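Side-chain contacts in glycerol Dehydrogenase (Unidentified, PDB 5XN8), which catalyses the NAD-dependent oxidation of glycerol to dihydroxyacetone, as a metal-dependent member of the iron-containing alcohol dehydrogenase family: residues Ala181-Asp184 with Ala185-Thr188; Ala203-Cys206 with Tyr207-Leu211; Leu280-Leu283 with Val284-Ser288. One frame throughout, in Å; residues are numbered along the deposited sequence.

Contact 1 (Ala181-Asp184 with Ala185-Thr188)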
ATOM      1  N   ALA A 181     -23.983  -5.271  15.197  1.00 18.66           N
ATOM      2  CA  ALA A 181     -24.074  -5.299  16.664  1.00 18.83           C
ATOM      3  C   ALA A 181     -24.821  -6.523  17.180  1.00 20.04           C
ATOM      4  O   ALA A 181     -24.481  -7.059  18.238  1.00 19.60           O
ATOM      5  CB  ALA A 181     -24.737  -4.035  17.175  1.00 18.88           C
ATOM      6  N   CYS A 182     -25.861  -6.945  16.458  1.00 21.41           N
ATOM      7  CA  CYS A 182     -26.554  -8.207  16.758  1.00 22.11           C
ATOM      8  C   CYS A 182     -25.685  -9.424  16.437  1.00 22.25           C
ATOM      9  O   CYS A 182     -25.703 -10.414  17.165  1.00 22.93           O
ATOM     10  CB  CYS A 182     -27.893  -8.287  16.015  1.00 22.46           C
ATOM     11  SG  CYS A 182     -29.113  -7.098  16.631  1.00 23.92           S
ATOM     12  N   TYR A 183     -24.929  -9.349  15.348  1.00 22.69           N
ATOM     13  CA  TYR A 183     -24.000 -10.424  14.965  1.00 22.51           C
ATOM     14  C   TYR A 183     -22.922 -10.620  16.030  1.00 22.43           C
ATOM     15  O   TYR A 183     -22.686 -11.751  16.473  1.00 23.57           O
ATOM     16  CB  TYR A 183     -23.369 -10.108  13.607  1.00 22.51           C
ATOM     17  CG  TYR A 183     -22.457 -11.175  13.048  1.00 22.41           C
ATOM     18  CD1 TYR A 183     -22.965 -12.382  12.584  1.00 23.20           C
ATOM     19  CD2 TYR A 183     -21.082 -10.962  12.957  1.00 22.41           C
ATOM     20  CE1 TYR A 183     -22.126 -13.364  12.057  1.00 23.43           C
ATOM     21  CE2 TYR A 183     -20.231 -11.923  12.428  1.00 22.65           C
ATOM     22  CZ  TYR A 183     -20.754 -13.118  11.978  1.00 23.31           C
ATOM     23  OH  TYR A 183     -19.905 -14.070  11.462  1.00 24.10           O
ATOM     24  N   ASP A 184     -22.290  -9.525  16.456  1.00 21.91           N
ATOM     25  CA  ASP A 184     -21.299  -9.570  17.539  1.00 21.82           C
ATOM     26  C   ASP A 184     -21.905 -10.021  18.867  1.00 22.36           C
ATOM     27  O   ASP A 184     -21.272 -10.754  19.621  1.00 22.60           O
ATOM     28  CB  ASP A 184     -20.619  -8.207  17.739  1.00 21.13           C
ATOM     29  CG  ASP A 184     -19.776  -7.778  16.548  1.00 20.34           C
ATOM     30  OD1 ASP A 184     -19.311  -8.652  15.771  1.00 20.00           O
ATOM     31  OD2 ASP A 184     -19.578  -6.551  16.394  1.00 19.06           O
ATOM     32  N   ALA A 185     -23.136  -9.583  19.149  1.00 22.39           N
ATOM     33  CA  ALA A 185     -23.831  -9.966  20.383  1.00 22.47           C
ATOM     34  C   ALA A 185     -24.384 -11.378  20.397  1.00 22.86           C
ATOM     35  O   ALA A 185     -24.753 -11.870  21.461  1.00 23.49           O
ATOM     36  CB  ALA A 185     -24.958  -9.006  20.657  1.00 22.35           C
ATOM     37  N   ARG A 186     -24.470 -12.010  19.228  1.00 23.00           N
ATOM     38  CA  ARG A 186     -25.161 -13.285  19.042  1.00 23.85           C
ATOM     39  C   ARG A 186     -26.630 -13.141  19.442  1.00 23.72           C
ATOM     40  O   ARG A 186     -27.196 -13.996  20.120  1.00 25.09           O
ATOM     41  CB  ARG A 186     -24.452 -14.435  19.796  1.00 24.39           C
ATOM     42  CG  ARG A 186     -22.931 -14.476  19.649  1.00 24.59           C
ATOM     43  CD  ARG A 186     -22.454 -15.300  18.474  1.00 24.82           C
ATOM     44  NE  ARG A 186     -23.061 -14.850  17.227  1.00 25.11           N
ATOM     45  CZ  ARG A 186     -23.360 -15.608  16.167  1.00 25.12           C
ATOM     46  NH1 ARG A 186     -23.121 -16.916  16.126  1.00 25.02           N
ATOM     47  NH2 ARG A 186     -23.926 -15.031  15.098  1.00 25.10           N
ATOM     48  N   ALA A 187     -27.233 -12.042  18.996  1.00 23.52           N
ATOM     49  CA  ALA A 187     -28.614 -11.703  19.331  1.00 23.55           C
ATOM     50  C   ALA A 187     -29.572 -12.245  18.279  1.00 23.65           C
ATOM     51  O   ALA A 187     -29.273 -12.207  17.093  1.00 23.79           O
ATOM     52  CB  ALA A 187     -28.761 -10.203  19.448  1.00 22.75           C
ATOM     53  N   THR A 188     -30.714 -12.739  18.724  1.00 25.29           N
ATOM     54  CA  THR A 188     -31.733 -13.315  17.856  1.00 27.03           C
ATOM     55  C   THR A 188     -32.435 -12.222  17.039  1.00 28.81           C
ATOM     56  O   THR A 188     -32.723 -11.130  17.562  1.00 29.03           O
ATOM     57  CB  THR A 188     -32.812 -14.037  18.704  1.00 27.86           C
ATOM     58  OG1 THR A 188     -32.196 -14.929  19.634  1.00 28.03           O
ATOM     59  CG2 THR A 188     -33.809 -14.777  17.818  1.00 28.39           C
TER

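Contact 2 (Ala203-Cys206 with Tyr207-Leu211)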
ATOM      1  N   ALA A 203     -26.639  -6.383   4.644  1.00 25.20           N
ATOM      2  CA  ALA A 203     -26.571  -5.261   5.587  1.00 24.42           C
ATOM      3  C   ALA A 203     -25.386  -4.340   5.307  1.00 23.97           C
ATOM      4  O   ALA A 203     -25.542  -3.121   5.322  1.00 24.13           O
ATOM      5  CB  ALA A 203     -26.501  -5.769   7.017  1.00 24.80           C
ATOM      6  N   ARG A 204     -24.216  -4.921   5.047  1.00 22.63           N
ATOM      7  CA  ARG A 204     -22.995  -4.168   4.752  1.00 22.90           C
ATOM      8  C   ARG A 204     -23.056  -3.528   3.379  1.00 22.69           C
ATOM      9  O   ARG A 204     -22.639  -2.384   3.209  1.00 22.12           O
ATOM     10  CB  ARG A 204     -21.748  -5.076   4.843  1.00 23.40           C
ATOM     11  CG  ARG A 204     -20.409  -4.385   4.574  1.00 23.59           C
ATOM     12  CD  ARG A 204     -19.980  -3.446   5.707  1.00 23.87           C
ATOM     13  NE  ARG A 204     -19.164  -2.326   5.217  1.00 23.74           N
ATOM     14  CZ  ARG A 204     -18.278  -1.626   5.924  1.00 24.90           C
ATOM     15  NH1 ARG A 204     -18.036  -1.887   7.210  1.00 25.17           N
ATOM     16  NH2 ARG A 204     -17.607  -0.643   5.334  1.00 26.29           N
ATOM     17  N   LEU A 205     -23.556  -4.272   2.399  1.00 22.44           N
ATOM     18  CA  LEU A 205     -23.750  -3.733   1.057  1.00 22.19           C
ATOM     19  C   LEU A 205     -24.683  -2.526   1.064  1.00 22.46           C
ATOM     20  O   LEU A 205     -24.466  -1.563   0.332  1.00 23.13           O
ATOM     21  CB  LEU A 205     -24.299  -4.810   0.118  1.00 22.06           C
ATOM     22  CG  LEU A 205     -24.447  -4.398  -1.348  1.00 21.93           C
ATOM     23  CD1 LEU A 205     -23.088  -4.135  -1.981  1.00 22.39           C
ATOM     24  CD2 LEU A 205     -25.214  -5.461  -2.109  1.00 22.27           C
ATOM     25  N   CYS A 206     -25.734  -2.590   1.867  1.00 22.68           N
ATOM     26  CA  CYS A 206     -26.625  -1.439   2.074  1.00 22.45           C
ATOM     27  C   CYS A 206     -25.829  -0.172   2.397  1.00 23.56           C
ATOM     28  O   CYS A 206     -25.976   0.860   1.723  1.00 24.15           O
ATOM     29  CB  CYS A 206     -27.599  -1.745   3.209  1.00 22.36           C
ATOM     30  SG  CYS A 206     -28.836  -0.494   3.494  1.00 22.13           S
ATOM     31  N   TYR A 207     -24.957  -0.283   3.399  1.00 24.53           N
ATOM     32  CA  TYR A 207     -24.138   0.822   3.887  1.00 24.25           C
ATOM     33  C   TYR A 207     -23.148   1.333   2.845  1.00 24.68           C
ATOM     34  O   TYR A 207     -23.050   2.546   2.644  1.00 25.14           O
ATOM     35  CB  TYR A 207     -23.405   0.393   5.175  1.00 25.09           C
ATOM     36  CG  TYR A 207     -22.447   1.412   5.755  1.00 24.73           C
ATOM     37  CD1 TYR A 207     -22.902   2.645   6.224  1.00 25.28           C
ATOM     38  CD2 TYR A 207     -21.089   1.138   5.842  1.00 25.62           C
ATOM     39  CE1 TYR A 207     -22.029   3.574   6.760  1.00 25.07           C
ATOM     40  CE2 TYR A 207     -20.204   2.055   6.377  1.00 26.00           C
ATOM     41  CZ  TYR A 207     -20.678   3.282   6.826  1.00 25.16           C
ATOM     42  OH  TYR A 207     -19.807   4.218   7.345  1.00 25.12           O
ATOM     43  N   ASP A 208     -22.423   0.428   2.179  1.00 24.04           N
ATOM     44  CA  ASP A 208     -21.454   0.825   1.138  1.00 23.56           C
ATOM     45  C   ASP A 208     -22.137   1.456  -0.070  1.00 22.50           C
ATOM     46  O   ASP A 208     -21.567   2.327  -0.724  1.00 21.14           O
ATOM     47  CB  ASP A 208     -20.603  -0.368   0.658  1.00 24.40           C
ATOM     48  CG  ASP A 208     -19.706  -0.945   1.757  1.00 26.07           C
ATOM     49  OD1 ASP A 208     -19.257  -0.198   2.662  1.00 25.64           O
ATOM     50  OD2 ASP A 208     -19.444  -2.167   1.706  1.00 27.61           O
ATOM     51  N   THR A 209     -23.340   0.985  -0.380  1.00 22.46           N
ATOM     52  CA  THR A 209     -24.147   1.538  -1.470  1.00 22.27           C
ATOM     53  C   THR A 209     -24.604   2.968  -1.159  1.00 21.73           C
ATOM     54  O   THR A 209     -24.552   3.824  -2.031  1.00 21.83           O
ATOM     55  CB  THR A 209     -25.364   0.640  -1.785  1.00 21.43           C
ATOM     56  OG1 THR A 209     -24.908  -0.671  -2.116  1.00 21.64           O
ATOM     57  CG2 THR A 209     -26.172   1.182  -2.949  1.00 20.90           C
ATOM     58  N   LEU A 210     -25.026   3.231   0.071  1.00 22.92           N
ATOM     59  CA  LEU A 210     -25.378   4.611   0.472  1.00 22.92           C
ATOM     60  C   LEU A 210     -24.208   5.572   0.267  1.00 23.58           C
ATOM     61  O   LEU A 210     -24.390   6.637  -0.316  1.00 26.79           O
ATOM     62  CB  LEU A 210     -25.828   4.689   1.922  1.00 22.90           C
ATOM     63  CG  LEU A 210     -27.162   4.073   2.297  1.00 22.70           C
ATOM     64  CD1 LEU A 210     -27.365   4.118   3.801  1.00 22.58           C
ATOM     65  CD2 LEU A 210     -28.301   4.772   1.593  1.00 23.65           C
ATOM     66  N   LEU A 211     -23.017   5.181   0.708  1.00 22.84           N
ATOM     67  CA  LEU A 211     -21.821   6.014   0.561  1.00 22.47           C
ATOM     68  C   LEU A 211     -21.420   6.201  -0.903  1.00 23.14           C
ATOM     69  O   LEU A 211     -21.060   7.303  -1.319  1.00 24.31           O
ATOM     70  CB  LEU A 211     -20.644   5.438   1.356  1.00 22.19           C
ATOM     71  CG  LEU A 211     -20.841   5.247   2.873  1.00 22.20           C
ATOM     72  CD1 LEU A 211     -19.548   4.686   3.471  1.00 21.78           C
ATOM     73  CD2 LEU A 211     -21.298   6.529   3.588  1.00 21.90           C
TER

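Contact 3 (Leu280-Leu283 with Val284-Ser288)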
ATOM      1  N   LEU A 280     -26.157   7.637  14.886  1.00 23.65           N
ATOM      2  CA  LEU A 280     -25.057   8.451  15.393  1.00 24.02           C
ATOM      3  C   LEU A 280     -24.866   8.284  16.888  1.00 23.88           C
ATOM      4  O   LEU A 280     -23.732   8.215  17.371  1.00 23.26           O
ATOM      5  CB  LEU A 280     -25.250   9.933  15.025  1.00 24.81           C
ATOM      6  CG  LEU A 280     -24.356  10.362  13.856  1.00 26.15           C
ATOM      7  CD1 LEU A 280     -24.996  11.504  13.052  1.00 27.78           C
ATOM      8  CD2 LEU A 280     -22.952  10.689  14.368  1.00 25.87           C
ATOM      9  N   ALA A 281     -25.980   8.203  17.612  1.00 24.43           N
ATOM     10  CA  ALA A 281     -25.951   7.888  19.038  1.00 24.43           C
ATOM     11  C   ALA A 281     -25.387   6.488  19.295  1.00 23.48           C
ATOM     12  O   ALA A 281     -24.648   6.296  20.253  1.00 23.46           O
ATOM     13  CB  ALA A 281     -27.345   8.020  19.632  1.00 24.78           C
ATOM     14  N   GLN A 282     -25.737   5.519  18.451  1.00 23.82           N
ATOM     15  CA  GLN A 282     -25.191   4.158  18.570  1.00 23.87           C
ATOM     16  C   GLN A 282     -23.676   4.106  18.351  1.00 23.66           C
ATOM     17  O   GLN A 282     -22.996   3.336  19.022  1.00 25.12           O
ATOM     18  CB  GLN A 282     -25.898   3.177  17.626  1.00 23.94           C
ATOM     19  CG  GLN A 282     -25.391   1.736  17.763  1.00 23.96           C
ATOM     20  CD  GLN A 282     -26.061   0.765  16.828  1.00 23.26           C
ATOM     21  OE1 GLN A 282     -27.276   0.759  16.675  1.00 24.39           O
ATOM     22  NE2 GLN A 282     -25.270  -0.085  16.212  1.00 24.02           N
ATOM     23  N   LEU A 283     -23.150   4.923  17.436  1.00 23.68           N
ATOM     24  CA  LEU A 283     -21.702   4.967  17.184  1.00 23.98           C
ATOM     25  C   LEU A 283     -20.899   5.438  18.395  1.00 23.96           C
ATOM     26  O   LEU A 283     -19.841   4.890  18.704  1.00 24.62           O
ATOM     27  CB  LEU A 283     -21.381   5.879  15.994  1.00 24.12           C
ATOM     28  CG  LEU A 283     -21.892   5.499  14.609  1.00 24.52           C
ATOM     29  CD1 LEU A 283     -21.431   6.545  13.607  1.00 25.07           C
ATOM     30  CD2 LEU A 283     -21.449   4.110  14.200  1.00 24.44           C
ATOM     31  N   VAL A 284     -21.402   6.462  19.067  1.00 24.95           N
ATOM     32  CA  VAL A 284     -20.824   6.970  20.314  1.00 24.46           C
ATOM     33  C   VAL A 284     -20.983   5.945  21.436  1.00 24.78           C
ATOM     34  O   VAL A 284     -20.117   5.833  22.304  1.00 25.97           O
ATOM     35  CB  VAL A 284     -21.475   8.308  20.717  1.00 25.04           C
ATOM     36  CG1 VAL A 284     -21.030   8.748  22.112  1.00 25.84           C
ATOM     37  CG2 VAL A 284     -21.136   9.387  19.687  1.00 24.44           C
ATOM     38  N   LEU A 285     -22.091   5.210  21.400  1.00 24.86           N
ATOM     39  CA  LEU A 285     -22.410   4.169  22.380  1.00 25.69           C
ATOM     40  C   LEU A 285     -21.463   2.968  22.306  1.00 26.33           C
ATOM     41  O   LEU A 285     -20.964   2.510  23.337  1.00 26.16           O
ATOM     42  CB  LEU A 285     -23.854   3.699  22.171  1.00 26.21           C
ATOM     43  CG  LEU A 285     -24.548   2.894  23.265  1.00 26.51           C
ATOM     44  CD1 LEU A 285     -24.627   3.706  24.544  1.00 27.10           C
ATOM     45  CD2 LEU A 285     -25.920   2.487  22.786  1.00 26.58           C
ATOM     46  N   GLN A 286     -21.233   2.464  21.093  1.00 26.19           N
ATOM     47  CA  GLN A 286     -20.277   1.357  20.862  1.00 28.37           C
ATOM     48  C   GLN A 286     -18.828   1.826  20.649  1.00 29.11           C
ATOM     49  O   GLN A 286     -17.940   1.013  20.409  1.00 28.44           O
ATOM     50  CB  GLN A 286     -20.747   0.460  19.704  1.00 27.66           C
ATOM     51  CG  GLN A 286     -20.603   1.032  18.294  1.00 27.40           C
ATOM     52  CD  GLN A 286     -21.488   0.323  17.272  1.00 27.89           C
ATOM     53  OE1 GLN A 286     -22.546  -0.218  17.609  1.00 29.54           O
ATOM     54  NE2 GLN A 286     -21.073   0.344  16.013  1.00 27.15           N
ATOM     55  N   ASN A 287     -18.596   3.134  20.759  1.00 29.53           N
ATOM     56  CA  ASN A 287     -17.271   3.736  20.615  1.00 30.10           C
ATOM     57  C   ASN A 287     -16.610   3.388  19.295  1.00 28.76           C
ATOM     58  O   ASN A 287     -15.509   2.853  19.256  1.00 29.71           O
ATOM     59  CB  ASN A 287     -16.368   3.371  21.804  1.00 30.82           C
ATOM     60  CG  ASN A 287     -15.131   4.227  21.866  1.00 31.06           C
ATOM     61  OD1 ASN A 287     -15.206   5.438  21.665  1.00 31.02           O
ATOM     62  ND2 ASN A 287     -13.984   3.602  22.117  1.00 31.95           N
ATOM     63  N   SER A 288     -17.311   3.692  18.207  1.00 28.09           N
ATOM     64  CA  SER A 288     -16.756   3.534  16.882  1.00 27.51           C
ATOM     65  C   SER A 288     -15.658   4.573  16.708  1.00 26.95           C
ATOM     66  O   SER A 288     -15.701   5.612  17.349  1.00 29.06           O
ATOM     67  CB  SER A 288     -17.858   3.635  15.831  1.00 28.52           C
ATOM     68  OG  SER A 288     -18.224   4.948  15.417  1.00 28.51           O
TER

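Contact 1 (Ala181-Asp184 with Ala185-Thr188)
The guanidinium of Arg186 and the ring of Tyr183 run side by side in the same direction, their planes 72° apart, and NH2 of Arg186 approaches the ring obliquely at CD1 of Tyr183, 3.8 Å away. At the guanidinium edge sits the backbone oxygen of Tyr183, bonded by Arg186 NE at 3.2 Å and tilted 22° from the guanidinium plane. The arginine chain reaches it by bending at both chi2 and chi3, which folds NE back over the last helical turn. The same oxygen also accepts Arg186 N at 3.3 Å, a donor standing well above the carbonyl plane, so one residue grips this carbonyl twice. Beyond it, Ala187 N makes a nearly straight bond to Cys182 O at 2.9 Å. Cys182 CB and Ala187 CB meet at 4.0 Å. Asp184 turns to Lys180 in a salt bridge, while the Tyr183 side chain packs on Arg232 of a neighbouring subunit. Arg186 has positive phi (59°), and with the two backbone bonds returning into the last turn this is a Schellman motif, closing helix 162-185 where the chain enters the loop toward helix 197-223.

Contact 2 (Ala203-Cys206 with Tyr207-Leu211)
An i to i+4 salt bridge between Arg204 and Asp208 lies within the first half or so of helix 197-223, in the helical part of the subunit, and the same turns carry quite different chemistry on their other sides. NH2 of Arg204 reaches OD1 of Asp208 at 3.2 Å. The carboxylate offers its syn lone pair, and OD1 lies close to the guanidinium plane although the two flat groups are turned 53° against each other. NE of Arg204 adds a weak bond to the same oxygen. The bend at chi2 swings the arginine along the helix toward this partner. One face of the guanidinium is covered by the Tyr207 ring edge, whose CD2 stands 3.8 Å above the plane, offset toward its rim. With the planes 85° apart, Arg204 NH2 in turn meets that ring at its edge. Trp176 of helix 162-185 extends the cluster, in a cation-pi contact with Arg204 and a ring contact with Tyr207.

Further round the helix, OG1 of Thr209 bonds back to Leu205 O at 2.6 Å, while Thr209 N bonds the same oxygen at 2.9 Å. The two donors arrive from opposite faces of the carbonyl plane. Placing OG1 beside the backbone N (chi1 -58°) makes this double grip possible. Cys206 and Leu210 pack against helices 162-185 and 228-247. Chemically, the salt bridge with a covered guanidinium face probably holds the arginine in one rotamer, and the threonine hydroxyl is satisfied within its own helix.

Contact 3 (Leu280-Leu283 with Val284-Ser288)
Gln282 and Gln286 join their side-chain amides across the last turn of helix 271-285, the helix that begins with the zinc ligand His271, and the chain then leaves the helix through a residue of positive phi, Asn287. Val284 comes first in the following segment. Its CG2 lies 3.7 Å from Leu280 O, and the side chain packs on helix 345-363. Leu285 turns toward the same helix while its N bonds Ala281 O. Gln286 closes the last i to i+4 backbone bond, its N giving to Gln282 O at 2.9 Å. Its side chain starts from the position between the backbone N and the carbonyl carbon (chi1 74°) and then runs extended, so that OE1 doubles back to accept Gln282 NE2 at 3.1 Å. The two amide planes are 51° apart, and the donor is tilted 33° from the plane of the accepting carbonyl. Gln282 NE2 has a further weak bond to Phe177 O, and the other atom of that amide, OE1, accepts the backbone N of Ala253. The Gln282 side chain thus lies close to the metal site, about 7 Å from the side chain of the zinc ligand His254. Asn287, the first residue to leave helical angles, directs its amide to Lys216 and Glu213 of a neighbouring subunit. Ser288 N then bonds Leu283 O at 2.8 Å in a nearly straight line. The serine hydroxyl has no polar partner in the model and is pressed instead against the leucine, with OG of Ser288 3.3 Å from CB of Leu283.

All three contacts lie in the helical part of the subunit, each within one continuous piece of chain, but their places differ. Contact 3 is mostly buried, whereas contacts 1 and 2 are partly buried. Contacts 1 and 3 finish helices and touch each other, Ala181 CB packing on Gln282 NE2 at 4.1 Å; contact 2 is a mid-helix turn that touches neither, its nearest atoms about 7 Å from contact 3. Helix 162-185, which contact 1 ends, also packs against both other contacts. The chemistry differs: arginines take part in the partly buried contacts 1 and 2, while contact 3 joins two neutral amides within the chain and meets charged residues across the subunit boundary.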